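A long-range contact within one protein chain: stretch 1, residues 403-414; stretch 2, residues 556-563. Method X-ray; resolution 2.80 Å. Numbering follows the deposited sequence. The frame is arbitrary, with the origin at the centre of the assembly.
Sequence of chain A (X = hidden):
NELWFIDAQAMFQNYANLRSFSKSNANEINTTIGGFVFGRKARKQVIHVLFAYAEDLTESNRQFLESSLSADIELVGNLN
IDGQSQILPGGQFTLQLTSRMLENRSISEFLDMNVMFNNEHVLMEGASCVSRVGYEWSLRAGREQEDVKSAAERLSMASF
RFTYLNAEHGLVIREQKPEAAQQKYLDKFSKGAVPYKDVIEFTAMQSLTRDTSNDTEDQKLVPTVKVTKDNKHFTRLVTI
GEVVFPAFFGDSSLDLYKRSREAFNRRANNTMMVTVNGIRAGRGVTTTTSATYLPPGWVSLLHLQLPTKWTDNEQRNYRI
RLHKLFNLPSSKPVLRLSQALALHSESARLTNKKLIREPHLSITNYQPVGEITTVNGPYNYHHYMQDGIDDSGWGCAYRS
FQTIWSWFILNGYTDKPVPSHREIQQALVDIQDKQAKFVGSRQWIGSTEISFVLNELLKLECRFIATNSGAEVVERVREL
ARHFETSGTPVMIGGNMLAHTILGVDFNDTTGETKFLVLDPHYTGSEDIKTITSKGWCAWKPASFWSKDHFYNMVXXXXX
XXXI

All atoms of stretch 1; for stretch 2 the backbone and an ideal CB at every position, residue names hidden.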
# COMPACT_ATOMS: atom_id res chain seq x y z
N THR A 403 -8.29 -16.96 3.76
CA THR A 403 -8.20 -15.58 4.19
C THR A 403 -6.90 -15.35 4.97
O THR A 403 -6.09 -14.53 4.58
CB THR A 403 -9.40 -15.15 5.02
OG1 THR A 403 -10.57 -15.16 4.21
CG2 THR A 403 -9.17 -13.76 5.58
N ILE A 404 -6.67 -16.10 6.03
CA ILE A 404 -5.42 -15.95 6.77
C ILE A 404 -4.21 -16.06 5.85
O ILE A 404 -3.20 -15.40 6.06
CB ILE A 404 -5.31 -16.98 7.92
CG1 ILE A 404 -6.43 -16.76 8.93
CG2 ILE A 404 -3.97 -16.87 8.65
CD1 ILE A 404 -6.46 -17.79 9.99
N TRP A 405 -4.33 -16.87 4.81
CA TRP A 405 -3.19 -17.06 3.91
C TRP A 405 -2.99 -15.80 3.11
O TRP A 405 -1.88 -15.26 3.05
CB TRP A 405 -3.39 -18.26 2.98
CG TRP A 405 -2.14 -18.62 2.21
CD1 TRP A 405 -1.61 -17.94 1.16
CD2 TRP A 405 -1.27 -19.73 2.44
NE1 TRP A 405 -0.47 -18.56 0.72
CE2 TRP A 405 -0.23 -19.66 1.49
CE3 TRP A 405 -1.27 -20.79 3.36
CZ2 TRP A 405 0.79 -20.60 1.43
CZ3 TRP A 405 -0.24 -21.73 3.29
CH2 TRP A 405 0.77 -21.63 2.32
N SER A 406 -4.07 -15.33 2.50
CA SER A 406 -4.00 -14.16 1.65
C SER A 406 -3.38 -12.98 2.40
O SER A 406 -2.63 -12.19 1.82
CB SER A 406 -5.38 -13.80 1.12
OG SER A 406 -6.12 -13.07 2.08
N TRP A 407 -3.65 -12.88 3.69
CA TRP A 407 -3.04 -11.81 4.48
C TRP A 407 -1.53 -11.94 4.45
O TRP A 407 -0.83 -10.93 4.41
CB TRP A 407 -3.55 -11.81 5.92
CG TRP A 407 -3.00 -10.72 6.78
CD1 TRP A 407 -3.66 -9.60 7.18
CD2 TRP A 407 -1.70 -10.65 7.39
NE1 TRP A 407 -2.85 -8.83 7.99
CE2 TRP A 407 -1.64 -9.46 8.13
CE3 TRP A 407 -0.58 -11.48 7.38
CZ2 TRP A 407 -0.51 -9.08 8.84
CZ3 TRP A 407 0.55 -11.09 8.10
CH2 TRP A 407 0.57 -9.91 8.82
N PHE A 408 -1.02 -13.16 4.46
CA PHE A 408 0.43 -13.35 4.46
C PHE A 408 1.14 -13.01 3.13
O PHE A 408 2.33 -12.65 3.12
CB PHE A 408 0.82 -14.74 4.99
CG PHE A 408 0.86 -14.81 6.50
CD1 PHE A 408 -0.26 -15.22 7.22
CD2 PHE A 408 2.01 -14.45 7.20
CE1 PHE A 408 -0.22 -15.27 8.61
CE2 PHE A 408 2.06 -14.49 8.59
CZ PHE A 408 0.94 -14.90 9.29
N ILE A 409 0.43 -13.10 2.00
CA ILE A 409 1.06 -12.63 0.78
C ILE A 409 0.89 -11.12 0.66
O ILE A 409 1.89 -10.38 0.51
CB ILE A 409 0.64 -13.40 -0.49
CG1 ILE A 409 -0.87 -13.52 -0.61
CG2 ILE A 409 1.22 -14.81 -0.47
CD1 ILE A 409 -1.29 -14.82 -1.35
N LEU A 410 -0.33 -10.63 0.81
CA LEU A 410 -0.60 -9.19 0.72
C LEU A 410 0.19 -8.35 1.72
O LEU A 410 0.10 -7.12 1.70
CB LEU A 410 -2.09 -8.91 0.86
CG LEU A 410 -2.82 -8.88 -0.48
CD1 LEU A 410 -2.38 -10.04 -1.34
CD2 LEU A 410 -4.33 -8.91 -0.32
N ASN A 411 0.97 -9.00 2.58
CA ASN A 411 1.74 -8.30 3.60
C ASN A 411 3.23 -8.56 3.51
O ASN A 411 4.01 -8.06 4.34
CB ASN A 411 1.20 -8.59 4.99
CG ASN A 411 -0.06 -7.78 5.29
OD1 ASN A 411 -0.01 -6.75 5.98
ND2 ASN A 411 -1.19 -8.21 4.73
N GLY A 412 3.61 -9.32 2.48
CA GLY A 412 5.00 -9.49 2.08
C GLY A 412 5.75 -10.59 2.81
O GLY A 412 6.98 -10.53 2.98
N TYR A 413 5.01 -11.62 3.23
CA TYR A 413 5.59 -12.65 4.08
C TYR A 413 5.84 -13.94 3.29
O TYR A 413 6.76 -14.69 3.62
CB TYR A 413 4.73 -12.87 5.32
CG TYR A 413 4.92 -11.78 6.36
CD1 TYR A 413 3.87 -10.93 6.72
CD2 TYR A 413 6.14 -11.59 6.99
CE1 TYR A 413 4.03 -9.94 7.69
CE2 TYR A 413 6.32 -10.61 7.96
CZ TYR A 413 5.26 -9.78 8.30
OH TYR A 413 5.42 -8.79 9.26
N THR A 414 5.04 -14.16 2.25
CA THR A 414 5.34 -15.18 1.25
C THR A 414 4.84 -14.77 -0.11
O THR A 414 4.03 -13.86 -0.23
CB THR A 414 4.66 -16.52 1.55
OG1 THR A 414 3.27 -16.28 1.85
CG2 THR A 414 5.35 -17.25 2.69
N UNK A 556 -4.37 -17.78 16.26
CA UNK A 556 -3.83 -16.44 16.23
C UNK A 556 -2.48 -16.43 15.54
O UNK A 556 -1.44 -16.56 16.21
CB UNK A 556 -3.71 -15.87 17.65
N UNK A 557 -2.47 -16.28 14.20
CA UNK A 557 -1.24 -16.42 13.41
C UNK A 557 -0.16 -15.41 13.79
O UNK A 557 -0.45 -14.23 14.00
CB UNK A 557 -1.56 -16.27 11.92
N UNK A 558 1.07 -15.89 13.91
CA UNK A 558 2.18 -15.01 14.26
C UNK A 558 3.07 -14.80 13.04
O UNK A 558 3.52 -15.77 12.42
CB UNK A 558 2.99 -15.59 15.42
N UNK A 559 3.33 -13.54 12.69
CA UNK A 559 4.19 -13.26 11.55
C UNK A 559 5.65 -13.34 11.98
O UNK A 559 5.95 -13.02 13.14
CB UNK A 559 3.88 -11.89 10.95
N UNK A 560 6.54 -13.76 11.07
CA UNK A 560 7.97 -13.90 11.37
C UNK A 560 8.60 -12.56 11.72
O UNK A 560 7.88 -11.57 11.73
CB UNK A 560 8.71 -14.52 10.18
N UNK A 561 9.90 -12.53 12.00
CA UNK A 561 10.50 -11.31 12.57
C UNK A 561 11.46 -10.52 11.68
O UNK A 561 11.90 -9.44 12.08
CB UNK A 561 11.25 -11.69 13.84
N UNK A 562 11.77 -11.04 10.50
CA UNK A 562 12.58 -10.27 9.54
C UNK A 562 11.97 -10.24 8.13
O UNK A 562 11.78 -11.28 7.51
CB UNK A 562 13.99 -10.86 9.47
N UNK A 563 11.67 -9.03 7.63
CA UNK A 563 11.44 -8.85 6.18
C UNK A 563 11.71 -7.44 5.62
O UNK A 563 12.17 -7.30 4.48
CB UNK A 563 9.99 -9.22 5.87

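Stretch 1 offers stretch 2 an apolar surface: Ile 404, Trp 407 and Phe 408 on one side of the helix, then Tyr 413 after the turn that follows it. No charged side chain faces the incoming chain, so shape should matter most.

At position 556 CA-to-CB points away, and no atom of stretch 1 lies within 5.5 Å of the ideal CB. Stretch 1 therefore sets no preference, and the extended backbone suits many residues. It is Leu 556, which does not touch stretch 1.

Position 557 turns toward the helix. Its ideal CB lies 3.7 Å from Phe 408 CE1 and 4.1 Å from Ile 404 CG2, so a compact apolar side chain such as valine, alanine or proline would suit; phi of -61° and psi of 136° are compatible with proline. It is Pro 557. Its CG packs 3.5 Å from Ile 404 CG2, while its CB lies 3.8 Å from Phe 408 CE1, at the edge of the ring.

Position 558 points away again, as an extended chain alternates, and a polar residue would be as acceptable as any. Gln 558 folds back on its own stretch, its NE2 donating to Leu 556 O at 2.7 Å.

Position 559 faces the three aromatic side chains. The ideal CB is 3.7 Å from Tyr 413 CZ, 4.0 Å from Phe 408 CE2 and 4.4 Å from Trp 407 CH2. A small or medium apolar group would fill this place; with phi at -82°, proline is again possible. Pro 559 lays its CB over one face of the Tyr 413 ring, 4.2 Å from the centroid, a CH-pi contact. Its CG reaches to 4.2 Å from Trp 407 CH2.

At 560 CA-to-CB points sideways, with the ideal CB 5.0 Å from Tyr 413 CD2. Several side chains could graze this ring, and phi of -63° admits proline. The ring of Pro 560 still makes contact: CG comes 3.7 Å from Tyr 413 CD2, and CD lies 4.3 Å from Phe 408 CE2.

Positions 561 and 562 point away from stretch 1 and meet nothing there, so polar residues suit them well. They are Ser 561 and Asp 562, both poorly ordered.

Position 563 turns back, its ideal CB 4.4 Å from both Gly 412 O and Tyr 413 CE2. A small residue fits, though a donor able to reach the carbonyl might also serve. Ala 563 supplies just a methyl, with CB 4.3 Å from Gly 412 O.

Stretch 2 (556-563) LPQPPSDA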
# COMPACT_ATOMS: atom_id res chain seq x y z
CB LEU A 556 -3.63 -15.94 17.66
CG LEU A 556 -4.76 -15.13 18.29
CD1 LEU A 556 -6.07 -15.84 18.20
CD2 LEU A 556 -4.43 -14.80 19.72
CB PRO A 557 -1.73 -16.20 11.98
CG PRO A 557 -3.19 -16.60 12.02
CD PRO A 557 -3.65 -16.09 13.34
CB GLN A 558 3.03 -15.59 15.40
CG GLN A 558 2.25 -16.16 16.59
CD GLN A 558 1.66 -15.08 17.48
OE1 GLN A 558 2.37 -14.45 18.27
NE2 GLN A 558 0.35 -14.88 17.37
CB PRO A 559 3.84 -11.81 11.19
CG PRO A 559 2.66 -11.44 12.08
CD PRO A 559 2.79 -12.31 13.28
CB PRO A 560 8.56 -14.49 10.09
CG PRO A 560 7.48 -14.39 9.06
CD PRO A 560 6.17 -14.29 9.75
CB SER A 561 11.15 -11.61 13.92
OG SER A 561 10.17 -11.76 14.92
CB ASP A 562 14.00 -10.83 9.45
CG ASP A 562 14.97 -10.16 10.43
OD1 ASP A 562 14.56 -9.83 11.57
OD2 ASP A 562 16.15 -9.98 10.06
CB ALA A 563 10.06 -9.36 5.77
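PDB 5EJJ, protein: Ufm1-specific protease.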